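Local coordinates for tryptophane-5-halogenase (Microbispora sp. ATCC PTA-5024, PDB 5UAO), which chlorinates a peptide-borne tryptophan at indole carbon 5 as a FAD-containing halogenase in the biosynthesis of the lanthipeptide NAI-107, at residues Y77-L82 and D527-E532; H83-I88 and T364-L369; T442-F447 and R477-R482. All coordinates share one frame; numbering follows the deposited sequence.

Contact 1 of 3, residues Y77-L82 and D527-E532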
loop_
_atom_site.group_PDB
_atom_site.type_symbol
_atom_site.label_atom_id
_atom_site.label_comp_id
_atom_site.label_asym_id
_atom_site.label_seq_id
_atom_site.Cartn_x
_atom_site.Cartn_y
_atom_site.Cartn_z
ATOM N N TYR A 77 5.946 10.165 14.599
ATOM C CA TYR A 77 7.059 9.324 14.107
ATOM C C TYR A 77 8.443 9.871 14.389
ATOM O O TYR A 77 9.446 9.146 14.613
ATOM C CB TYR A 77 6.890 9.149 12.600
ATOM C CG TYR A 77 7.864 8.208 11.990
ATOM C CD1 TYR A 77 7.675 6.836 12.146
ATOM C CD2 TYR A 77 8.971 8.653 11.261
ATOM C CE1 TYR A 77 8.540 5.908 11.589
ATOM C CE2 TYR A 77 9.873 7.726 10.719
ATOM C CZ TYR A 77 9.648 6.350 10.903
ATOM O OH TYR A 77 10.453 5.357 10.407
ATOM N N MET A 78 8.522 11.201 14.340
ATOM C CA MET A 78 9.796 11.871 14.490
ATOM C C MET A 78 10.388 11.603 15.854
ATOM O O MET A 78 11.639 11.632 16.030
ATOM C CB MET A 78 9.663 13.370 14.271
ATOM C CG MET A 78 10.934 14.017 13.838
ATOM S SD MET A 78 11.544 13.417 12.252
ATOM C CE MET A 78 13.157 14.170 12.182
ATOM N N VAL A 79 9.541 11.420 16.854
ATOM C CA VAL A 79 10.049 11.047 18.184
ATOM C C VAL A 79 10.857 9.748 18.210
ATOM O O VAL A 79 11.975 9.697 18.803
ATOM C CB VAL A 79 8.902 10.955 19.200
ATOM C CG1 VAL A 79 9.416 10.541 20.573
ATOM C CG2 VAL A 79 8.184 12.324 19.287
ATOM N N MET A 80 10.334 8.708 17.555
ATOM C CA MET A 80 11.076 7.486 17.336
ATOM C C MET A 80 12.305 7.595 16.495
ATOM O O MET A 80 13.357 6.980 16.802
ATOM C CB MET A 80 10.161 6.395 16.813
ATOM C CG MET A 80 9.136 5.952 17.834
ATOM S SD MET A 80 8.215 4.511 17.259
ATOM C CE MET A 80 7.165 5.321 16.074
ATOM N N PHE A 81 12.213 8.323 15.392
ATOM C CA PHE A 81 13.393 8.586 14.582
ATOM C C PHE A 81 14.542 9.212 15.360
ATOM O O PHE A 81 15.682 8.715 15.357
ATOM C CB PHE A 81 12.986 9.462 13.369
ATOM C CG PHE A 81 14.094 9.699 12.407
ATOM C CD1 PHE A 81 14.343 8.826 11.389
ATOM C CD2 PHE A 81 14.839 10.839 12.499
ATOM C CE1 PHE A 81 15.419 9.049 10.521
ATOM C CE2 PHE A 81 15.892 11.068 11.659
ATOM C CZ PHE A 81 16.172 10.181 10.648
ATOM N N LEU A 82 14.241 10.259 16.113
ATOM C CA LEU A 82 15.283 10.918 16.851
ATOM C C LEU A 82 15.917 9.962 17.854
ATOM O O LEU A 82 17.154 9.848 17.918
ATOM C CB LEU A 82 14.788 12.201 17.561
ATOM C CG LEU A 82 14.350 13.357 16.622
ATOM C CD1 LEU A 82 13.527 14.381 17.394
ATOM C CD2 LEU A 82 15.537 14.005 15.904
ATOM N N ASP A 527 4.624 -2.023 25.924
ATOM C CA ASP A 527 3.270 -1.395 25.789
ATOM C C ASP A 527 3.234 0.023 25.128
ATOM O O ASP A 527 2.145 0.613 24.926
ATOM C CB ASP A 527 2.639 -1.224 27.193
ATOM C CG ASP A 527 1.674 -2.353 27.574
ATOM O OD1 ASP A 527 1.764 -3.485 27.004
ATOM O OD2 ASP A 527 0.837 -2.123 28.497
ATOM N N SER A 528 4.394 0.586 24.866
ATOM C CA SER A 528 4.456 1.999 24.439
ATOM C C SER A 528 4.348 2.119 22.937
ATOM O O SER A 528 4.898 1.316 22.187
ATOM C CB SER A 528 5.728 2.653 24.930
ATOM O OG SER A 528 5.990 3.879 24.276
ATOM N N TRP A 529 3.654 3.144 22.476
ATOM C CA TRP A 529 3.591 3.406 21.049
ATOM C C TRP A 529 4.987 3.689 20.463
ATOM O O TRP A 529 5.176 3.518 19.284
ATOM C CB TRP A 529 2.630 4.540 20.746
ATOM C CG TRP A 529 3.149 5.895 21.159
ATOM C CD1 TRP A 529 2.914 6.498 22.321
ATOM C CD2 TRP A 529 3.988 6.784 20.394
ATOM N NE1 TRP A 529 3.508 7.737 22.361
ATOM C CE2 TRP A 529 4.216 7.929 21.204
ATOM C CE3 TRP A 529 4.535 6.749 19.109
ATOM C CZ2 TRP A 529 5.042 9.007 20.800
ATOM C CZ3 TRP A 529 5.337 7.887 18.659
ATOM C CH2 TRP A 529 5.548 8.998 19.500
ATOM N N ALA A 530 5.959 4.073 21.289
ATOM C CA ALA A 530 7.293 4.481 20.808
ATOM C C ALA A 530 8.370 3.544 21.384
ATOM O O ALA A 530 9.572 3.893 21.387
ATOM C CB ALA A 530 7.585 5.924 21.222
ATOM N N GLY A 531 7.933 2.384 21.901
ATOM C CA GLY A 531 8.842 1.429 22.471
ATOM C C GLY A 531 9.698 0.657 21.469
ATOM O O GLY A 531 9.464 0.635 20.258
ATOM N N GLU A 532 10.726 0.052 22.038
ATOM C CA GLU A 532 11.735 -0.743 21.339
ATOM C C GLU A 532 11.127 -1.676 20.325
ATOM O O GLU A 532 11.538 -1.736 19.188
ATOM C CB GLU A 532 12.492 -1.561 22.391
ATOM C CG GLU A 532 13.973 -1.666 22.137
ATOM C CD GLU A 532 14.612 -2.756 22.966
ATOM O OE1 GLU A 532 14.210 -2.924 24.149
ATOM O OE2 GLU A 532 15.504 -3.446 22.416
#
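Met80 and Val79, neighbours on helix 76-85 of the flavin-dependent halogenase fold, receive a C-terminal loop folded as an ST turn, with Trp529 and Ala530 as its contact residues. The pair illustrates how a loop from far along the chain can be seated on a helix largely by apolar side chains, though Ala530 O is also hydrogen-bonded to His84 NE2 of that helix. Trp529 has CG set between its own backbone N and carbonyl carbon (chi1 72°), a placement that brings the six-membered end of the indole up to the helix. There CH2 lies 3.9 Å from Val79 CB, approaching at a slant. Met80 runs past the indole at an angle: its chain is bent at chi3 (-75°), which turns CE back to within 4.1 Å of Trp529 CZ3. The same side chain serves the next residue with its inner atoms, SD lying 3.7 Å from Ala530 CA and CG touching the methyl. An alanine in place of Met80 would probably open a gap beside Ala530 and take from the indole one of its two helix-side neighbours. The indole is also fixed from outside, for its NE1 bonds to Met167 O, while Leu522 of helix 517-524 packs on both loop residues. Within the loop, Ala530 N donates to Ser528 OG (3.0 Å, N-H...O 162°), and Ala530 CB rests 3.6 Å above the centre of the Trp529 ring.

Contact 2 of 3, residues H83-I88 and T364-L369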
loop_
_atom_site.group_PDB
_atom_site.type_symbol
_atom_site.label_atom_id
_atom_site.label_comp_id
_atom_site.label_asym_id
_atom_site.label_seq_id
_atom_site.Cartn_x
_atom_site.Cartn_y
_atom_site.Cartn_z
ATOM N N HIS A 83 15.089 9.320 18.671
ATOM C CA HIS A 83 15.631 8.608 19.765
ATOM C C HIS A 83 16.131 7.176 19.390
ATOM O O HIS A 83 17.161 6.730 19.940
ATOM C CB HIS A 83 14.702 8.602 20.952
ATOM C CG HIS A 83 14.348 9.978 21.468
ATOM N ND1 HIS A 83 15.295 10.918 21.808
ATOM C CD2 HIS A 83 13.140 10.577 21.617
ATOM C CE1 HIS A 83 14.680 12.047 22.160
ATOM N NE2 HIS A 83 13.369 11.852 22.084
ATOM N N HIS A 84 15.405 6.468 18.541
ATOM C CA HIS A 84 15.728 5.106 18.209
ATOM C C HIS A 84 16.707 5.096 17.042
ATOM O O HIS A 84 17.792 4.572 17.174
ATOM C CB HIS A 84 14.518 4.256 17.907
ATOM C CG HIS A 84 13.721 3.878 19.111
ATOM N ND1 HIS A 84 14.251 3.152 20.152
ATOM C CD2 HIS A 84 12.425 4.127 19.446
ATOM C CE1 HIS A 84 13.323 2.966 21.082
ATOM N NE2 HIS A 84 12.204 3.530 20.670
ATOM N N TYR A 85 16.373 5.731 15.931
ATOM C CA TYR A 85 17.186 5.606 14.752
ATOM C C TYR A 85 18.483 6.336 14.930
ATOM O O TYR A 85 19.566 5.800 14.570
ATOM C CB TYR A 85 16.466 6.169 13.548
ATOM C CG TYR A 85 17.015 5.742 12.213
ATOM C CD1 TYR A 85 16.685 4.490 11.679
ATOM C CD2 TYR A 85 17.737 6.623 11.425
ATOM C CE1 TYR A 85 17.113 4.113 10.414
ATOM C CE2 TYR A 85 18.186 6.271 10.183
ATOM C CZ TYR A 85 17.897 5.014 9.694
ATOM O OH TYR A 85 18.358 4.675 8.477
ATOM N N LEU A 86 18.426 7.554 15.474
ATOM C CA LEU A 86 19.671 8.310 15.642
ATOM C C LEU A 86 20.291 8.107 17.056
ATOM O O LEU A 86 21.375 8.656 17.311
ATOM C CB LEU A 86 19.509 9.798 15.353
ATOM C CG LEU A 86 19.003 10.265 13.958
ATOM C CD1 LEU A 86 19.052 11.770 13.985
ATOM C CD2 LEU A 86 19.850 9.761 12.816
ATOM N N GLY A 87 19.643 7.349 17.940
ATOM C CA GLY A 87 20.221 7.066 19.294
ATOM C C GLY A 87 20.445 8.328 20.141
ATOM O O GLY A 87 21.390 8.426 20.950
ATOM N N ILE A 88 19.573 9.315 19.990
ATOM C CA ILE A 88 19.691 10.548 20.775
ATOM C C ILE A 88 19.103 10.297 22.141
ATOM O O ILE A 88 17.951 9.886 22.232
ATOM C CB ILE A 88 18.945 11.713 20.110
ATOM C CG1 ILE A 88 19.701 12.135 18.837
ATOM C CG2 ILE A 88 18.815 12.857 21.083
ATOM C CD1 ILE A 88 18.989 13.202 18.055
ATOM N N THR A 364 12.149 10.214 6.290
ATOM C CA THR A 364 11.847 9.145 5.358
ATOM C C THR A 364 12.906 9.034 4.276
ATOM O O THR A 364 13.365 7.925 3.969
ATOM C CB THR A 364 10.454 9.416 4.651
ATOM O OG1 THR A 364 9.394 9.534 5.627
ATOM C CG2 THR A 364 10.138 8.344 3.718
ATOM N N ALA A 365 13.294 10.167 3.667
ATOM C CA ALA A 365 14.383 10.192 2.682
ATOM C C ALA A 365 15.704 9.661 3.262
ATOM O O ALA A 365 16.422 8.889 2.604
ATOM C CB ALA A 365 14.579 11.621 2.138
ATOM N N VAL A 366 16.001 10.047 4.496
ATOM C CA VAL A 366 17.199 9.527 5.199
ATOM C C VAL A 366 17.169 8.015 5.345
ATOM O O VAL A 366 18.190 7.335 5.123
ATOM C CB VAL A 366 17.382 10.222 6.535
ATOM C CG1 VAL A 366 18.495 9.616 7.383
ATOM C CG2 VAL A 366 17.752 11.695 6.293
ATOM N N GLN A 367 16.019 7.467 5.714
ATOM C CA GLN A 367 15.952 5.994 5.888
ATOM C C GLN A 367 16.133 5.299 4.603
ATOM O O GLN A 367 16.728 4.240 4.526
ATOM C CB GLN A 367 14.641 5.531 6.563
ATOM C CG GLN A 367 14.659 5.824 7.992
ATOM C CD GLN A 367 13.398 5.354 8.646
ATOM O OE1 GLN A 367 12.452 6.141 8.892
ATOM N NE2 GLN A 367 13.339 4.067 8.860
ATOM N N ILE A 368 15.576 5.870 3.549
ATOM C CA ILE A 368 15.770 5.350 2.202
ATOM C C ILE A 368 17.252 5.323 1.814
ATOM O O ILE A 368 17.794 4.275 1.393
ATOM C CB ILE A 368 14.937 6.171 1.185
ATOM C CG1 ILE A 368 13.438 5.896 1.393
ATOM C CG2 ILE A 368 15.294 5.885 -0.261
ATOM C CD1 ILE A 368 12.574 6.767 0.525
ATOM N N LEU A 369 17.911 6.446 1.987
ATOM C CA LEU A 369 19.328 6.547 1.647
ATOM C C LEU A 369 20.148 5.576 2.465
ATOM O O LEU A 369 21.014 4.853 1.951
ATOM C CB LEU A 369 19.812 7.959 1.929
ATOM C CG LEU A 369 21.364 8.180 1.806
ATOM C CD1 LEU A 369 21.796 7.974 0.363
ATOM C CD2 LEU A 369 21.735 9.548 2.310
#
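Gln367 lies across one face of the Tyr85 ring, a CH-pi contact made by the aliphatic part of an otherwise polar side chain. The side chain shows how one residue can serve two neighbours with different parts of itself. At its root, CA is 3.8 Å from Tyr85 OH, so the phenol oxygen comes up close to the backbone of helix 358-372. CB, a little farther from that oxygen, leads to CG, which stands anti to the carbonyl carbon (chi1 -75°). That torsion carries CG over the ring, 3.7 Å above its plane and shifted from the centre toward the CZ side; its separation from CZ is likewise 3.7 Å. Beyond CG the chain is extended, and it ends in an amide whose plane is turned 51° from the ring. NE2 still reaches the ring margin, 4.1 Å from Tyr85 CE1, whereas OE1 is hydrogen-bonded to the hydroxyl of Tyr77, farther back on helix 76-85. The amide oxygen is thereby satisfied within a buried setting, and its bond is likely to limit rotation of the amide. Val366 adds a looser apolar touch, its CG1 lying 4.4 Å from Tyr85 CE2. Tyr85 also meets the Phe81 ring and makes a cation-pi contact with Lys51 of helix 39-51. Gln367 thus sits on helix 358-372, facing the last turns of helix 76-85, with helix 39-51 beside Val366, helix 383-406 against Ile368, and Phe447 of the second subunit packed on Gln367 itself.

Contact 3 of 3, residues T442-F447 and R477-R482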
loop_
_atom_site.group_PDB
_atom_site.type_symbol
_atom_site.label_atom_id
_atom_site.label_comp_id
_atom_site.label_asym_id
_atom_site.label_seq_id
_atom_site.Cartn_x
_atom_site.Cartn_y
_atom_site.Cartn_z
ATOM N N THR A 442 -13.424 6.121 7.718
ATOM C CA THR A 442 -12.952 5.188 8.757
ATOM C C THR A 442 -14.109 4.350 9.383
ATOM O O THR A 442 -13.811 3.375 10.040
ATOM C CB THR A 442 -12.214 5.901 9.916
ATOM O OG1 THR A 442 -12.947 7.067 10.373
ATOM C CG2 THR A 442 -10.834 6.309 9.428
ATOM N N GLY A 443 -15.376 4.716 9.143
ATOM C CA GLY A 443 -16.526 3.916 9.579
ATOM C C GLY A 443 -17.043 2.944 8.531
ATOM O O GLY A 443 -17.928 2.139 8.813
ATOM N N ARG A 444 -16.476 2.983 7.319
ATOM C CA ARG A 444 -16.888 2.035 6.272
ATOM C C ARG A 444 -16.451 0.649 6.552
ATOM O O ARG A 444 -15.663 0.394 7.501
ATOM C CB ARG A 444 -16.320 2.440 4.920
ATOM C CG ARG A 444 -17.028 3.628 4.438
ATOM C CD ARG A 444 -18.380 3.285 3.812
ATOM N NE ARG A 444 -18.605 4.509 3.145
ATOM C CZ ARG A 444 -18.628 4.738 1.846
ATOM N NH1 ARG A 444 -18.694 6.013 1.508
ATOM N NH2 ARG A 444 -18.683 3.781 0.933
ATOM N N ASP A 445 -16.935 -0.276 5.713
ATOM C CA ASP A 445 -16.521 -1.670 5.839
ATOM C C ASP A 445 -15.046 -1.818 5.508
ATOM O O ASP A 445 -14.444 -0.974 4.823
ATOM C CB ASP A 445 -17.389 -2.616 4.962
ATOM C CG ASP A 445 -17.176 -2.394 3.487
ATOM O OD1 ASP A 445 -16.021 -2.497 3.045
ATOM O OD2 ASP A 445 -18.155 -2.114 2.767
ATOM N N SER A 446 -14.495 -2.938 5.940
ATOM C CA SER A 446 -13.078 -3.177 5.889
ATOM C C SER A 446 -12.499 -3.174 4.473
ATOM O O SER A 446 -11.355 -2.720 4.223
ATOM C CB SER A 446 -12.824 -4.488 6.623
ATOM O OG SER A 446 -11.461 -4.633 6.932
ATOM N N PHE A 447 -13.287 -3.656 3.520
ATOM C CA PHE A 447 -12.805 -3.725 2.148
ATOM C C PHE A 447 -12.726 -2.327 1.587
ATOM O O PHE A 447 -11.751 -1.977 0.960
ATOM C CB PHE A 447 -13.706 -4.585 1.274
ATOM C CG PHE A 447 -13.225 -4.678 -0.144
ATOM C CD1 PHE A 447 -12.251 -5.614 -0.489
ATOM C CD2 PHE A 447 -13.717 -3.818 -1.141
ATOM C CE1 PHE A 447 -11.777 -5.694 -1.785
ATOM C CE2 PHE A 447 -13.232 -3.889 -2.439
ATOM C CZ PHE A 447 -12.267 -4.831 -2.764
ATOM N N ARG A 477 -23.422 11.940 3.604
ATOM C CA ARG A 477 -24.322 11.094 4.347
ATOM C C ARG A 477 -23.535 10.545 5.497
ATOM O O ARG A 477 -22.546 9.842 5.300
ATOM C CB ARG A 477 -24.859 9.931 3.526
ATOM C CG ARG A 477 -25.774 10.339 2.386
ATOM C CD ARG A 477 -27.105 9.589 2.466
ATOM N NE ARG A 477 -27.660 9.280 1.147
ATOM C CZ ARG A 477 -27.624 8.083 0.552
ATOM N NH1 ARG A 477 -27.054 7.030 1.135
ATOM N NH2 ARG A 477 -28.172 7.930 -0.650
ATOM N N LEU A 478 -23.977 10.877 6.715
ATOM C CA LEU A 478 -23.316 10.405 7.914
ATOM C C LEU A 478 -23.741 8.985 8.164
ATOM O O LEU A 478 -24.935 8.655 8.152
ATOM C CB LEU A 478 -23.642 11.302 9.127
ATOM C CG LEU A 478 -22.772 11.036 10.352
ATOM C CD1 LEU A 478 -21.311 11.362 10.063
ATOM C CD2 LEU A 478 -23.256 11.822 11.568
ATOM N N LEU A 479 -22.779 8.124 8.402
ATOM C CA LEU A 479 -23.102 6.769 8.685
ATOM C C LEU A 479 -23.824 6.655 10.049
ATOM O O LEU A 479 -23.500 7.362 11.040
ATOM C CB LEU A 479 -21.872 5.857 8.681
ATOM C CG LEU A 479 -21.062 5.668 7.349
ATOM C CD1 LEU A 479 -19.731 4.986 7.667
ATOM C CD2 LEU A 479 -21.833 4.903 6.277
ATOM N N PRO A 480 -24.757 5.702 10.122
ATOM C CA PRO A 480 -25.273 5.273 11.406
ATOM C C PRO A 480 -24.170 4.761 12.354
ATOM O O PRO A 480 -23.136 4.304 11.894
ATOM C CB PRO A 480 -26.212 4.123 11.012
ATOM C CG PRO A 480 -25.660 3.618 9.732
ATOM C CD PRO A 480 -25.264 4.865 9.024
ATOM N N PRO A 481 -24.373 4.881 13.683
ATOM C CA PRO A 481 -23.419 4.370 14.657
ATOM C C PRO A 481 -23.551 2.864 14.764
ATOM O O PRO A 481 -24.603 2.314 14.453
ATOM C CB PRO A 481 -23.874 5.034 15.977
ATOM C CG PRO A 481 -25.338 5.196 15.804
ATOM C CD PRO A 481 -25.553 5.486 14.344
ATOM N N ARG A 482 -22.501 2.212 15.220
ATOM C CA ARG A 482 -22.452 0.757 15.260
ATOM C C ARG A 482 -22.661 0.213 16.682
ATOM O O ARG A 482 -22.491 -0.969 16.975
ATOM C CB ARG A 482 -21.111 0.361 14.683
ATOM C CG ARG A 482 -20.980 0.853 13.232
ATOM C CD ARG A 482 -21.151 -0.261 12.204
ATOM N NE ARG A 482 -19.967 -1.115 12.231
ATOM C CZ ARG A 482 -18.781 -0.788 11.714
ATOM N NH1 ARG A 482 -18.597 0.373 11.084
ATOM N NH2 ARG A 482 -17.769 -1.638 11.822
#
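The peptide group joining Gly443 to Arg444 is a flat plate with a methyl over one face and a guanidinium nitrogen near its oxygen. The methyl is Leu479 CD1, almost directly above Gly443 C at 3.5 Å; Arg482 NH1 lies off the oxygen, 3.0 Å from Gly443 O and displaced somewhat to the side away from the methyl. Seen from the arginine, that carbonyl oxygen is at the edge of the guanidinium, near its plane. This peptide lies just ahead of the N-cap of helix 446-453, and the segment facing it, 477-482, is an extended, proline-containing loop leading to helix 485-501. So close an approach of a methyl to the peptide probably owes something to the glycine: a beta carbon at position 443 would fall only 3.1 Å from Leu479 CD1, a tight approach. Leu479 has CG anti to its carbonyl carbon (chi1 -63°), and chi2 near 167° then carries CD1 over the peptide. Arg482 reaches the carbonyl by a bent route, its chain turning at chi2 and again at chi3.

The surroundings tie this surface contact to the rest of the enzyme. Asp445 OD1 accepts from the backbone N of Thr448, capping the helix, and Arg444 NE is hydrogen-bonded to Gly438 O. Across the dimer interface, Arg477 forms a salt bridge with Asp379 of the second subunit. The contact therefore joins the turn before helix 446-453 to the loop before helix 485-501, close to the partner chain. Over the same plate Leu479 CD1 also sits 3.8 Å from Arg444 N, and beyond it 4.4 Å from the side-chain carbon CG of Arg444.

From the N terminus, helix 76-85 opens contact 1 and, within a few residues, contact 2. Contact 2 closes first, when helix 358-372 returns to the end of that helix. Contact 3 then closes a short loop of its own, in series with contact 2. Contact 1 closes last, at 527-532, so that both others nest inside its span and none cross. Contacts 1 and 2 touch and share helix 76-85, which together they tie to helix 358-372 and to the C-terminal loop. Contact 3, about 30 Å from contact 1 between centres, ties the turn before helix 446-453 to the loop before helix 485-501. Contacts 2 and 3 both touch the second subunit.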